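Side-chain contacts in Dr hemagglutinin structural subunit (Escherichia coli, PDB 1UT1), which serves as a fimbrial adhesin of uropathogenic strains, mediating adherence to the upper urinary tract by binding the Dr blood group antigen: residues A[18-23]-A[48-53]; A[71-76]-A[80-85]; A[90-95]-A[137-142]. The protein carries 3 engineered substitutions. All blocks are in the same frame, centred on the assembly; numbering follows the deposited sequence. Where two conformers were deposited one is given.

Interaction 1: A[18-23]-A[48-53]. With SO4 (sulfate ion), chain O.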
ATOM      1  N   GLY A  18       2.273   1.498  12.994  1.00 12.37           N
ATOM      2  CA  GLY A  18       2.214   2.848  12.451  1.00 12.43           C
ATOM      3  C   GLY A  18       3.463   3.074  11.580  1.00 14.57           C
ATOM      4  O   GLY A  18       4.592   2.788  12.003  1.00 13.96           O
ATOM      5  N   THR A  19       3.257   3.618  10.382  1.00 10.39           N
ATOM      6  CA  THR A  19       4.361   3.881   9.482  1.00  9.69           C
ATOM      7  C   THR A  19       4.446   5.384   9.243  1.00 16.63           C
ATOM      8  O   THR A  19       3.461   5.993   8.818  1.00 19.71           O
ATOM      9  CB  THR A  19       4.131   3.142   8.155  0.65 19.48           C
ATOM     10  OG1 THR A  19       3.983   1.731   8.414  0.65 11.90           O
ATOM     11  CG2 THR A  19       5.294   3.374   7.191  0.65 19.63           C
ATOM     12  N   THR A  20       5.595   5.976   9.588  1.00 10.32           N
ATOM     13  CA  THR A  20       5.853   7.415   9.416  1.00  9.91           C
ATOM     14  C   THR A  20       6.737   7.579   8.197  1.00 13.98           C
ATOM     15  O   THR A  20       7.796   6.966   8.106  1.00 12.79           O
ATOM     16  CB  THR A  20       6.588   7.986  10.661  1.00 16.63           C
ATOM     17  OG1 THR A  20       5.716   7.889  11.806  1.00 12.62           O
ATOM     18  CG2 THR A  20       6.991   9.467  10.439  1.00 17.21           C
ATOM     19  N   LYS A  21       6.246   8.321   7.216  1.00 12.01           N
ATOM     20  CA  LYS A  21       6.918   8.441   5.935  1.00 10.40           C
ATOM     21  C   LYS A  21       7.262   9.882   5.658  1.00 16.50           C
ATOM     22  O   LYS A  21       6.516  10.818   6.054  1.00 14.89           O
ATOM     23  CB  LYS A  21       5.995   7.942   4.832  1.00 13.63           C
ATOM     24  CG  LYS A  21       5.727   6.441   4.900  1.00 20.82           C
ATOM     25  CD  LYS A  21       4.951   5.970   3.663  1.00 27.57           C
ATOM     26  CE  LYS A  21       4.386   4.557   3.859  1.00 39.80           C
ATOM     27  NZ  LYS A  21       3.037   4.384   3.225  1.00 47.53           N
ATOM     28  N   LEU A  22       8.370  10.076   4.952  1.00 10.36           N
ATOM     29  CA  LEU A  22       8.776  11.418   4.585  1.00 10.45           C
ATOM     30  C   LEU A  22       9.541  11.322   3.277  1.00 11.64           C
ATOM     31  O   LEU A  22      10.439  10.532   3.171  1.00 11.75           O
ATOM     32  CB  LEU A  22       9.705  12.021   5.688  1.00 11.39           C
ATOM     33  CG  LEU A  22      10.368  13.349   5.313  1.00 16.41           C
ATOM     34  CD1 LEU A  22       9.350  14.406   5.231  1.00 17.23           C
ATOM     35  CD2 LEU A  22      11.489  13.734   6.287  1.00 19.90           C
ATOM     36  N   THR A  23       9.205  12.166   2.308  1.00 10.74           N
ATOM     37  CA  THR A  23      10.009  12.293   1.108  1.00 10.61           C
ATOM     38  C   THR A  23      10.880  13.544   1.252  1.00 12.68           C
ATOM     39  O   THR A  23      10.378  14.645   1.536  1.00 12.43           O
ATOM     40  CB  THR A  23       9.135  12.398  -0.145  1.00 13.85           C
ATOM     41  OG1 THR A  23       8.420  11.161  -0.315  1.00 14.47           O
ATOM     42  CG2 THR A  23      10.002  12.683  -1.369  1.00 11.76           C
ATOM     43  N   ALA A  48      13.204  19.378  13.933  1.00 11.22           N
ATOM     44  CA  ALA A  48      12.110  19.579  12.993  1.00 10.60           C
ATOM     45  C   ALA A  48      11.177  18.386  13.113  1.00 13.85           C
ATOM     46  O   ALA A  48      11.627  17.241  13.199  1.00 11.01           O
ATOM     47  CB  ALA A  48      12.607  19.707  11.606  1.00 11.56           C
ATOM     48  N   PRO A  49       9.875  18.642  13.122  0.65  9.09           N
ATOM     49  CA  PRO A  49       8.930  17.543  13.310  1.00  8.79           C
ATOM     50  C   PRO A  49       8.771  16.744  12.036  1.00 10.86           C
ATOM     51  O   PRO A  49       8.685  17.291  10.950  1.00 12.83           O
ATOM     52  CB  PRO A  49       7.620  18.271  13.653  0.65  9.83           C
ATOM     53  CG  PRO A  49       7.748  19.608  12.900  0.65 11.58           C
ATOM     54  CD  PRO A  49       9.200  19.937  12.840  0.65  8.60           C
ATOM     55  N   ILE A  50       8.833  15.434  12.177  1.00  9.50           N
ATOM     56  CA  ILE A  50       8.569  14.527  11.052  1.00  9.48           C
ATOM     57  C   ILE A  50       7.085  14.194  11.050  1.00 14.20           C
ATOM     58  O   ILE A  50       6.423  14.351  10.028  1.00 14.63           O
ATOM     59  CB  ILE A  50       9.423  13.265  11.116  1.00 12.79           C
ATOM     60  CG1 ILE A  50      10.917  13.625  11.048  0.65 13.99           C
ATOM     61  CG2 ILE A  50       9.074  12.322   9.928  1.00 14.99           C
ATOM     62  CD1 ILE A  50      11.342  14.211   9.726  0.65 17.39           C
ATOM     63  N   GLY A  51       6.531  13.879  12.220  1.00 10.50           N
ATOM     64  CA  GLY A  51       5.083  13.696  12.314  1.00 10.44           C
ATOM     65  C   GLY A  51       4.715  13.101  13.662  1.00  9.26           C
ATOM     66  O   GLY A  51       5.566  12.641  14.395  1.00 10.01           O
ATOM     67  N   PRO A  52       3.435  13.128  13.985  1.00  8.78           N
ATOM     68  CA  PRO A  52       2.953  12.508  15.200  1.00  8.40           C
ATOM     69  C   PRO A  52       2.593  11.038  14.930  1.00  9.27           C
ATOM     70  O   PRO A  52       2.187  10.671  13.823  1.00 10.30           O
ATOM     71  CB  PRO A  52       1.648  13.294  15.493  1.00  9.80           C
ATOM     72  CG  PRO A  52       1.104  13.596  14.075  1.00 13.55           C
ATOM     73  CD  PRO A  52       2.352  13.791  13.205  1.00  9.66           C
ATOM     74  N   VAL A  53       2.596  10.243  15.991  1.00  7.60           N
ATOM     75  CA  VAL A  53       2.073   8.860  15.921  1.00  9.34           C
ATOM     76  C   VAL A  53       1.139   8.704  17.112  1.00 11.34           C
ATOM     77  O   VAL A  53       1.576   8.849  18.262  1.00 11.74           O
ATOM     78  CB  VAL A  53       3.214   7.824  16.023  1.00 13.81           C
ATOM     79  CG1 VAL A  53       2.651   6.417  16.011  1.00 14.01           C
ATOM     80  CG2 VAL A  53       4.211   8.006  14.865  1.00 14.34           C
TER
HETATM   81  S   SO4 O1148      -0.559   4.474   9.719  1.00 35.14           S
HETATM   82  O1  SO4 O1148      -0.685   5.114   8.367  1.00 35.48           O
HETATM   83  O2  SO4 O1148      -1.244   3.171   9.796  1.00 36.56           O
HETATM   84  O3  SO4 O1148       0.895   4.203   9.918  1.00 37.97           O
HETATM   85  O4  SO4 O1148      -0.915   5.442  10.737  1.00 36.59           O
HETATM   86  O   HOH W   1       3.745  10.051  11.664  1.00 29.74           O
HETATM   87  O   HOH W   2       5.333  12.087   8.245  1.00 42.49           O

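Interaction 2: A[71-76]-A[80-85]. With EDO (1,2-ethanediol), chain I.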
ATOM      1  N   THR A  71      13.513  -3.668  12.391  1.00 14.10           N
ATOM      2  CA  THR A  71      14.944  -3.904  12.460  1.00 14.64           C
ATOM      3  C   THR A  71      15.756  -2.868  11.708  1.00 16.94           C
ATOM      4  O   THR A  71      16.857  -2.516  12.122  1.00 18.26           O
ATOM      5  CB  THR A  71      15.301  -5.325  11.867  1.00 27.22           C
ATOM      6  OG1 THR A  71      14.525  -6.329  12.537  1.00 33.83           O
ATOM      7  CG2 THR A  71      16.781  -5.631  12.060  1.00 26.93           C
ATOM      8  N   ASP A  72      15.260  -2.447  10.552  1.00 14.07           N
ATOM      9  CA  ASP A  72      16.003  -1.516   9.720  1.00 13.52           C
ATOM     10  C   ASP A  72      15.992  -0.070  10.209  1.00 16.33           C
ATOM     11  O   ASP A  72      16.553   0.819   9.542  1.00 15.67           O
ATOM     12  CB  ASP A  72      15.533  -1.597   8.275  1.00 16.03           C
ATOM     13  CG  ASP A  72      15.961  -2.897   7.602  1.00 27.37           C
ATOM     14  OD1 ASP A  72      16.993  -3.458   8.029  1.00 29.15           O
ATOM     15  OD2 ASP A  72      15.264  -3.352   6.669  1.00 28.31           O
ATOM     16  N   ASN A  73      15.297   0.183  11.325  1.00 12.69           N
ATOM     17  CA  ASN A  73      15.123   1.568  11.817  1.00 12.29           C
ATOM     18  C   ASN A  73      15.877   1.866  13.117  1.00 14.16           C
ATOM     19  O   ASN A  73      15.636   2.897  13.754  1.00 12.28           O
ATOM     20  CB  ASN A  73      13.636   1.868  12.072  1.00  9.11           C
ATOM     21  CG  ASN A  73      12.857   2.098  10.790  1.00 11.96           C
ATOM     22  OD1 ASN A  73      13.252   2.897   9.920  1.00 17.66           O
ATOM     23  ND2 ASN A  73      11.769   1.411  10.665  1.00  8.02           N
ATOM     24  N   PHE A  74      16.690   0.923  13.573  1.00 12.06           N
ATOM     25  CA  PHE A  74      17.439   1.143  14.792  1.00 10.89           C
ATOM     26  C   PHE A  74      18.807   0.480  14.775  1.00 18.11           C
ATOM     27  O   PHE A  74      18.997  -0.604  14.195  1.00 18.13           O
ATOM     28  CB  PHE A  74      16.650   0.723  16.039  0.65 12.57           C
ATOM     29  CG  PHE A  74      16.463  -0.768  16.177  0.65 12.82           C
ATOM     30  CD1 PHE A  74      17.292  -1.503  17.012  0.65 15.54           C
ATOM     31  CD2 PHE A  74      15.383  -1.412  15.588  0.65 14.15           C
ATOM     32  CE1 PHE A  74      17.119  -2.881  17.157  0.65 15.11           C
ATOM     33  CE2 PHE A  74      15.190  -2.773  15.756  0.65 15.92           C
ATOM     34  CZ  PHE A  74      16.095  -3.516  16.519  0.65 13.34           C
ATOM     35  N   GLU A  75      19.717   1.104  15.503  1.00 19.14           N
ATOM     36  CA  GLU A  75      21.040   0.565  15.745  1.00 23.64           C
ATOM     37  C   GLU A  75      21.708   1.335  16.873  1.00 33.01           C
ATOM     38  O   GLU A  75      21.700   2.562  16.879  1.00 30.79           O
ATOM     39  CB  GLU A  75      21.887   0.695  14.498  1.00 25.82           C
ATOM     40  CG  GLU A  75      22.427  -0.615  13.994  1.00 45.13           C
ATOM     41  CD  GLU A  75      23.230  -0.441  12.733  1.00 64.94           C
ATOM     42  OE1 GLU A  75      23.181  -1.337  11.858  1.00 72.04           O
ATOM     43  OE2 GLU A  75      23.834   0.638  12.582  1.00 41.77           O
ATOM     44  N   GLN A  76      22.358   0.614  17.781  1.00 34.93           N
ATOM     45  CA  GLN A  76      23.193   1.265  18.779  1.00 36.01           C
ATOM     46  C   GLN A  76      22.416   2.330  19.550  1.00 37.75           C
ATOM     47  O   GLN A  76      22.875   3.455  19.691  1.00 39.37           O
ATOM     48  CB  GLN A  76      24.423   1.879  18.060  1.00 38.59           C
ATOM     49  CG  GLN A  76      25.052   3.121  18.699  1.00 67.03           C
ATOM     50  CD  GLN A  76      24.934   4.368  17.817  1.00 98.64           C
ATOM     51  OE1 GLN A  76      24.297   4.332  16.764  1.00 95.98           O
ATOM     52  NE2 GLN A  76      25.576   5.444  18.246  1.00 95.98           N
ATOM     53  N   PHE A  80      16.071   5.794  13.522  1.00  8.85           N
ATOM     54  CA  PHE A  80      16.174   6.610  12.310  1.00  9.64           C
ATOM     55  C   PHE A  80      15.162   6.148  11.307  1.00 10.36           C
ATOM     56  O   PHE A  80      14.820   4.949  11.267  1.00 10.73           O
ATOM     57  CB  PHE A  80      17.599   6.541  11.688  1.00 10.93           C
ATOM     58  CG  PHE A  80      18.242   5.174  11.769  1.00 12.13           C
ATOM     59  CD1 PHE A  80      18.014   4.220  10.779  1.00 13.09           C
ATOM     60  CD2 PHE A  80      19.057   4.839  12.856  1.00 12.68           C
ATOM     61  CE1 PHE A  80      18.585   2.933  10.865  1.00 14.57           C
ATOM     62  CE2 PHE A  80      19.593   3.529  12.986  1.00 15.02           C
ATOM     63  CZ  PHE A  80      19.372   2.597  11.975  1.00 14.88           C
ATOM     64  N   LEU A  81      14.654   7.085  10.512  1.00  8.03           N
ATOM     65  CA  LEU A  81      13.913   6.714   9.313  1.00  8.52           C
ATOM     66  C   LEU A  81      14.991   6.195   8.366  1.00 11.09           C
ATOM     67  O   LEU A  81      16.140   6.621   8.435  1.00 10.56           O
ATOM     68  CB  LEU A  81      13.235   7.920   8.663  1.00  8.01           C
ATOM     69  CG  LEU A  81      11.854   8.267   9.225  1.00 10.62           C
ATOM     70  CD1 LEU A  81      12.042   8.877  10.574  1.00 10.07           C
ATOM     71  CD2 LEU A  81      11.149   9.264   8.273  1.00  8.48           C
ATOM     72  N   ILE A  82      14.609   5.273   7.495  1.00 10.99           N
ATOM     73  CA  ILE A  82      15.553   4.671   6.564  1.00 10.58           C
ATOM     74  C   ILE A  82      15.054   4.860   5.133  1.00 13.62           C
ATOM     75  O   ILE A  82      13.857   4.833   4.884  1.00 11.16           O
ATOM     76  CB  ILE A  82      15.763   3.153   6.883  1.00 12.73           C
ATOM     77  CG1 ILE A  82      17.023   2.614   6.155  1.00 12.35           C
ATOM     78  CG2 ILE A  82      14.515   2.335   6.542  1.00 13.70           C
ATOM     79  CD1 ILE A  82      18.369   3.134   6.741  1.00 12.16           C
ATOM     80  N   SER A  83      15.976   5.104   4.199  1.00 11.09           N
ATOM     81  CA  SER A  83      15.591   5.262   2.783  1.00 10.18           C
ATOM     82  C   SER A  83      15.062   3.929   2.199  1.00 13.53           C
ATOM     83  O   SER A  83      15.305   2.845   2.744  1.00 11.96           O
ATOM     84  CB  SER A  83      16.785   5.761   1.954  1.00 13.32           C
ATOM     85  OG  SER A  83      17.875   4.859   2.053  1.00 15.31           O
ATOM     86  N   ASP A  84      14.364   4.023   1.072  1.00 14.04           N
ATOM     87  CA  ASP A  84      13.806   2.844   0.403  1.00 13.80           C
ATOM     88  C   ASP A  84      14.901   1.776   0.109  1.00 16.83           C
ATOM     89  O   ASP A  84      14.646   0.578   0.211  1.00 17.83           O
ATOM     90  CB  ASP A  84      13.148   3.265  -0.905  1.00 13.86           C
ATOM     91  CG  ASP A  84      11.732   3.744  -0.713  1.00 18.69           C
ATOM     92  OD1 ASP A  84      11.276   3.828   0.444  1.00 17.33           O
ATOM     93  OD2 ASP A  84      11.144   4.210  -1.708  1.00 20.18           O
ATOM     94  N   ASN A  85      16.108   2.224  -0.222  1.00 13.85           N
ATOM     95  CA  ASN A  85      17.208   1.279  -0.528  1.00 14.13           C
ATOM     96  C   ASN A  85      17.990   0.758   0.693  1.00 15.60           C
ATOM     97  O   ASN A  85      18.905  -0.060   0.547  1.00 16.02           O
ATOM     98  CB  ASN A  85      18.126   1.830  -1.622  1.00 18.17           C
ATOM     99  CG  ASN A  85      19.095   2.928  -1.122  1.00 23.36           C
ATOM    100  OD1 ASN A  85      19.944   3.376  -1.880  1.00 25.55           O
ATOM    101  ND2 ASN A  85      18.977   3.342   0.133  1.00 11.31           N
TER
HETATM  102  C1  EDO I1142      18.209   7.939  -0.982  1.00 27.05           C
HETATM  103  O1  EDO I1142      18.569   6.618  -0.560  1.00 26.04           O
HETATM  104  C2  EDO I1142      19.284   8.456  -1.967  1.00 28.86           C
HETATM  105  O2  EDO I1142      19.653   7.404  -2.884  1.00 29.85           O

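Interaction 3: A[90-95]-A[137-142]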
ATOM      1  N   LEU A  90      17.980   8.880   8.593  1.00 10.14           N
ATOM      2  CA  LEU A  90      17.593  10.203   9.099  1.00 10.34           C
ATOM      3  C   LEU A  90      17.313   9.993  10.581  1.00 12.33           C
ATOM      4  O   LEU A  90      16.306   9.369  10.943  1.00 10.79           O
ATOM      5  CB  LEU A  90      16.340  10.693   8.385  1.00 10.04           C
ATOM      6  CG  LEU A  90      15.741  12.034   8.812  1.00 12.89           C
ATOM      7  CD1 LEU A  90      16.798  13.166   8.627  1.00 12.36           C
ATOM      8  CD2 LEU A  90      14.489  12.317   7.915  1.00 13.90           C
ATOM      9  N   TYR A  91      18.274  10.379  11.430  1.00  9.90           N
ATOM     10  CA  TYR A  91      18.170  10.113  12.861  1.00  8.85           C
ATOM     11  C   TYR A  91      17.063  10.939  13.466  1.00 10.72           C
ATOM     12  O   TYR A  91      16.952  12.150  13.213  1.00  9.60           O
ATOM     13  CB  TYR A  91      19.477  10.437  13.547  1.00 10.19           C
ATOM     14  CG  TYR A  91      20.556   9.454  13.155  1.00 12.60           C
ATOM     15  CD1 TYR A  91      21.468   9.758  12.157  1.00 15.21           C
ATOM     16  CD2 TYR A  91      20.636   8.217  13.777  1.00 13.69           C
ATOM     17  CE1 TYR A  91      22.471   8.851  11.797  1.00 16.22           C
ATOM     18  CE2 TYR A  91      21.606   7.295  13.399  1.00 16.39           C
ATOM     19  CZ  TYR A  91      22.507   7.619  12.398  1.00 23.00           C
ATOM     20  OH  TYR A  91      23.530   6.726  12.090  1.00 22.48           O
ATOM     21  N   VAL A  92      16.328  10.313  14.372  1.00  8.59           N
ATOM     22  CA  VAL A  92      15.234  11.005  15.032  1.00  8.12           C
ATOM     23  C   VAL A  92      15.212  10.767  16.539  1.00 10.77           C
ATOM     24  O   VAL A  92      15.662   9.717  17.027  1.00 10.21           O
ATOM     25  CB  VAL A  92      13.842  10.566  14.446  1.00 10.35           C
ATOM     26  CG1 VAL A  92      13.702  11.012  12.974  1.00 10.94           C
ATOM     27  CG2 VAL A  92      13.606   9.014  14.581  1.00 11.31           C
ATOM     28  N   ASN A  93      14.514  11.673  17.235  1.00  8.07           N
ATOM     29  CA  ASN A  93      14.116  11.464  18.625  1.00  9.87           C
ATOM     30  C   ASN A  93      12.643  11.128  18.631  1.00 12.29           C
ATOM     31  O   ASN A  93      11.893  11.575  17.768  1.00 10.69           O
ATOM     32  CB  ASN A  93      14.314  12.725  19.440  1.00 13.72           C
ATOM     33  CG  ASN A  93      15.755  12.954  19.789  1.00 26.39           C
ATOM     34  OD1 ASN A  93      16.467  12.030  20.214  1.00 24.25           O
ATOM     35  ND2 ASN A  93      16.222  14.165  19.545  1.00 18.51           N
ATOM     36  N   ILE A  94      12.255  10.289  19.575  1.00  9.83           N
ATOM     37  CA  ILE A  94      10.867   9.854  19.736  1.00 11.32           C
ATOM     38  C   ILE A  94      10.467  10.276  21.129  1.00 13.02           C
ATOM     39  O   ILE A  94      11.163   9.962  22.100  1.00 11.34           O
ATOM     40  CB  ILE A  94      10.795   8.308  19.645  1.00 15.50           C
ATOM     41  CG1 ILE A  94      11.288   7.859  18.247  1.00 17.13           C
ATOM     42  CG2 ILE A  94       9.400   7.809  19.935  1.00 16.10           C
ATOM     43  CD1 ILE A  94      11.341   6.309  18.068  1.00 20.58           C
ATOM     44  N   ARG A  95       9.395  11.062  21.236  1.00 10.60           N
ATOM     45  CA  ARG A  95       9.044  11.682  22.512  1.00 10.47           C
ATOM     46  C   ARG A  95       7.517  11.791  22.688  1.00 11.32           C
ATOM     47  O   ARG A  95       6.860  12.415  21.879  1.00 10.81           O
ATOM     48  CB  ARG A  95       9.664  13.093  22.575  1.00 13.89           C
ATOM     49  CG  ARG A  95       9.425  13.813  23.901  1.00 28.11           C
ATOM     50  CD  ARG A  95      10.266  15.060  24.000  1.00 35.52           C
ATOM     51  NE  ARG A  95       9.659  16.177  23.275  1.00 37.37           N
ATOM     52  CZ  ARG A  95      10.115  16.682  22.125  1.00 50.01           C
ATOM     53  NH1 ARG A  95      11.189  16.160  21.531  1.00 31.69           N
ATOM     54  NH2 ARG A  95       9.484  17.699  21.554  1.00 27.17           N
ATOM     55  N   TYR A 137      11.796   8.058   2.882  1.00  8.48           N
ATOM     56  CA  TYR A 137      12.279   7.569   4.160  1.00  8.16           C
ATOM     57  C   TYR A 137      11.108   7.092   4.964  1.00 11.51           C
ATOM     58  O   TYR A 137      10.040   7.666   4.895  1.00 11.18           O
ATOM     59  CB  TYR A 137      12.972   8.723   4.900  1.00  9.75           C
ATOM     60  CG  TYR A 137      14.299   9.091   4.281  1.00  9.52           C
ATOM     61  CD1 TYR A 137      15.500   8.592   4.805  1.00 11.19           C
ATOM     62  CD2 TYR A 137      14.357   9.939   3.172  1.00 10.47           C
ATOM     63  CE1 TYR A 137      16.730   8.886   4.198  1.00 10.02           C
ATOM     64  CE2 TYR A 137      15.586  10.292   2.587  1.00 11.48           C
ATOM     65  CZ  TYR A 137      16.759   9.694   3.061  1.00 11.70           C
ATOM     66  OH  TYR A 137      17.972  10.023   2.483  1.00 11.55           O
ATOM     67  N   THR A 138      11.337   6.061   5.769  1.00 10.12           N
ATOM     68  CA  THR A 138      10.247   5.429   6.514  1.00 10.22           C
ATOM     69  C   THR A 138      10.711   5.012   7.916  1.00 12.46           C
ATOM     70  O   THR A 138      11.854   4.531   8.086  1.00 11.58           O
ATOM     71  CB  THR A 138       9.752   4.114   5.721  1.00 13.34           C
ATOM     72  OG1 THR A 138       9.461   4.441   4.346  1.00 12.68           O
ATOM     73  CG2 THR A 138       8.503   3.538   6.347  1.00 12.37           C
ATOM     74  N   LEU A 139       9.797   5.126   8.894  1.00  8.96           N
ATOM     75  CA  LEU A 139      10.020   4.623  10.243  1.00  9.45           C
ATOM     76  C   LEU A 139       8.768   3.823  10.602  1.00 13.60           C
ATOM     77  O   LEU A 139       7.650   4.337  10.527  1.00 13.60           O
ATOM     78  CB  LEU A 139      10.208   5.738  11.270  1.00  9.22           C
ATOM     79  CG  LEU A 139      10.093   5.285  12.740  1.00 11.94           C
ATOM     80  CD1 LEU A 139      11.230   4.341  13.108  1.00 12.53           C
ATOM     81  CD2 LEU A 139      10.119   6.511  13.661  1.00 12.09           C
ATOM     82  N   THR A 140       8.949   2.545  10.910  1.00  9.40           N
ATOM     83  CA  THR A 140       7.805   1.680  11.193  1.00  9.10           C
ATOM     84  C   THR A 140       7.823   1.249  12.670  1.00 11.54           C
ATOM     85  O   THR A 140       8.865   0.801  13.179  1.00 12.07           O
ATOM     86  CB  THR A 140       7.864   0.448  10.276  1.00 13.09           C
ATOM     87  OG1 THR A 140       7.797   0.875   8.903  1.00 14.25           O
ATOM     88  CG2 THR A 140       6.706  -0.480  10.564  1.00 13.33           C
ATOM     89  N   LEU A 141       6.703   1.456  13.367  1.00  8.99           N
ATOM     90  CA  LEU A 141       6.595   1.158  14.816  1.00  8.84           C
ATOM     91  C   LEU A 141       5.398   0.241  15.062  1.00 12.89           C
ATOM     92  O   LEU A 141       4.289   0.496  14.578  1.00 13.74           O
ATOM     93  CB  LEU A 141       6.388   2.438  15.621  1.00  9.37           C
ATOM     94  CG  LEU A 141       7.560   3.462  15.560  1.00 12.49           C
ATOM     95  CD1 LEU A 141       7.112   4.841  16.113  1.00 12.31           C
ATOM     96  CD2 LEU A 141       8.730   2.948  16.342  1.00 12.67           C
ATOM     97  N   THR A 142       5.634  -0.817  15.813  1.00  9.50           N
ATOM     98  CA  THR A 142       4.597  -1.807  16.090  1.00  9.11           C
ATOM     99  C   THR A 142       4.313  -1.820  17.578  1.00 10.23           C
ATOM    100  O   THR A 142       5.230  -1.891  18.393  1.00  9.62           O
ATOM    101  CB  THR A 142       5.066  -3.229  15.667  1.00 16.03           C
ATOM    102  OG1 THR A 142       5.292  -3.245  14.252  1.00 14.76           O
ATOM    103  CG2 THR A 142       3.964  -4.295  16.039  1.00 13.00           C
TER

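Interaction 1: A[18-23]-A[48-53]
The strands that bring Thr-20 and Leu-22 against Ile-50 and Val-53 run antiparallel, at 159°, but their axes come no closer than 7.3 Å. At that separation side chains and water, rather than direct backbone hydrogen bonds, join the two. Thr-20 works on two fronts. Its CG2 lies 3.6 Å from CG2 of Ile-50, methyl against methyl, while its OG1 comes 3.4 Å from Val-53 CG2. The torsion explains the division: CG2 stands anti to the backbone N, leaving OG1 beside that N (chi1 -65°) and facing Val-53. A water links Thr-20 OG1 and Pro-52 O, donating to Pro-52 O at a water-oxygen distance of 2.7 Å; a second donates to both Lys-21 O and Ile-50 O. Further along, Leu-22 meets Ile-50 at roughly a right angle, CD2 against CD1. Ile-50 has two deposited conformers, and both its contacts are those of the one given. Ile-50 and Gly-51 form a classic beta bulge opposite Ile-123. The contact joins two layers of a sandwich along a side bridged by water: strand 16-25 is hydrogen-bonded to strand 135-147, strand 49-58 pairs with strand 118-125, and Leu-90 of strand 89-96 packs against both Leu-22 and Ile-50.

Interaction 2: A[71-76]-A[80-85]
Phe-80 lays its ring against the backbone of Asp-72 to Glu-75, and its own N-H holds the same run of chain by donating to Asn-73 O at 2.9 Å, from well above the carbonyl plane. From CB, the chain turns so that CG falls between the backbone N and the carbonyl carbon (chi1 38°), turning the ring over the backbone of the facing segment. CG and CD2 both lie near Asn-73 O, each at 4.0 Å. On the other flank CD1 approaches Asp-72 O, and CE1 comes closer still, 3.2 Å from that oxygen. The carbonyl carbon of Asn-73 sits over one ring face, 3.6 Å above the plane and offset toward the rim. The setting is a short beta hairpin of strands 74-75 and 78-83, and the aromatic ring spreads over the chain entering its first strand. At the far end CZ meets Phe-74 N, while CE2 is 3.5 Å from Glu-75 N. Glu-75 CB reaches the ring at its edge, in the plane, 3.9 Å from CE2; its OE2 goes on to a salt bridge with Lys-89. The ring of Tyr-91 meets that of Phe-80 with planes at about 75°. Ile-82, two residues on, places CB 3.6 Å from Asp-72 O.

Interaction 3: A[90-95]-A[137-142]
Leu-90 begins the contact by setting its CB 4.2 Å from CD1 of Tyr-137, an oblique approach to the ring. With CG anti to the backbone N (chi1 178°), the rest of the leucine continues to Leu-22 of strand 16-25. The polar end of Tyr-137 is satisfied elsewhere, its OH being hydrogen-bonded to Pro-133 O. The next residue, Tyr-91, has its backbone N bonded to Gln-129 OE1. Val-92 returns to the contact: its CG2 lies 4.4 Å from Leu-139 CD2, a methyl-to-methyl touch that is light, and both residues also pack on Leu-81 and Ile-123. Asn-93 pairs through its backbone with Tyr-124. Ile-94 brings the alternation to a third step: its CD1 is 4.6 Å from Leu-139 CD2 and from Leu-141 CD2, just beyond close contact, while the same side chain packs on Ile-121 and Ile-123. The two strands are not hydrogen-bonded to each other, but strand 78-83 pairs with each of them and so bridges the layers at this side. Apolar residues at every second position, meeting across such strands, are characteristic of the interior of a beta sandwich, here consistent with the immunoglobulin-like fold of Dr-family adhesins.

Read from the N terminus, the three contacts close one after another, without nesting or crossing. Interaction 1 closes a loop of 24 residues, bringing strand 49-58 back beside strand 16-25. Interaction 2 follows as a tight local closure, with three residues between its segments. Interaction 3 then spans 41 residues and returns the last strand to strand 89-96. Strand 78-83 is shared: Leu-81 is hydrogen-bonded to Leu-90 and Ile-82 to Thr-138 through the backbone, so strand 78-83 of interaction 2 is bonded to both strands of interaction 3. Strand 135-147 also neighbours strand 16-25, linking interactions 1 and 3, while Leu-81 reaches Leu-22 and Ile-50 within a shared apolar interior.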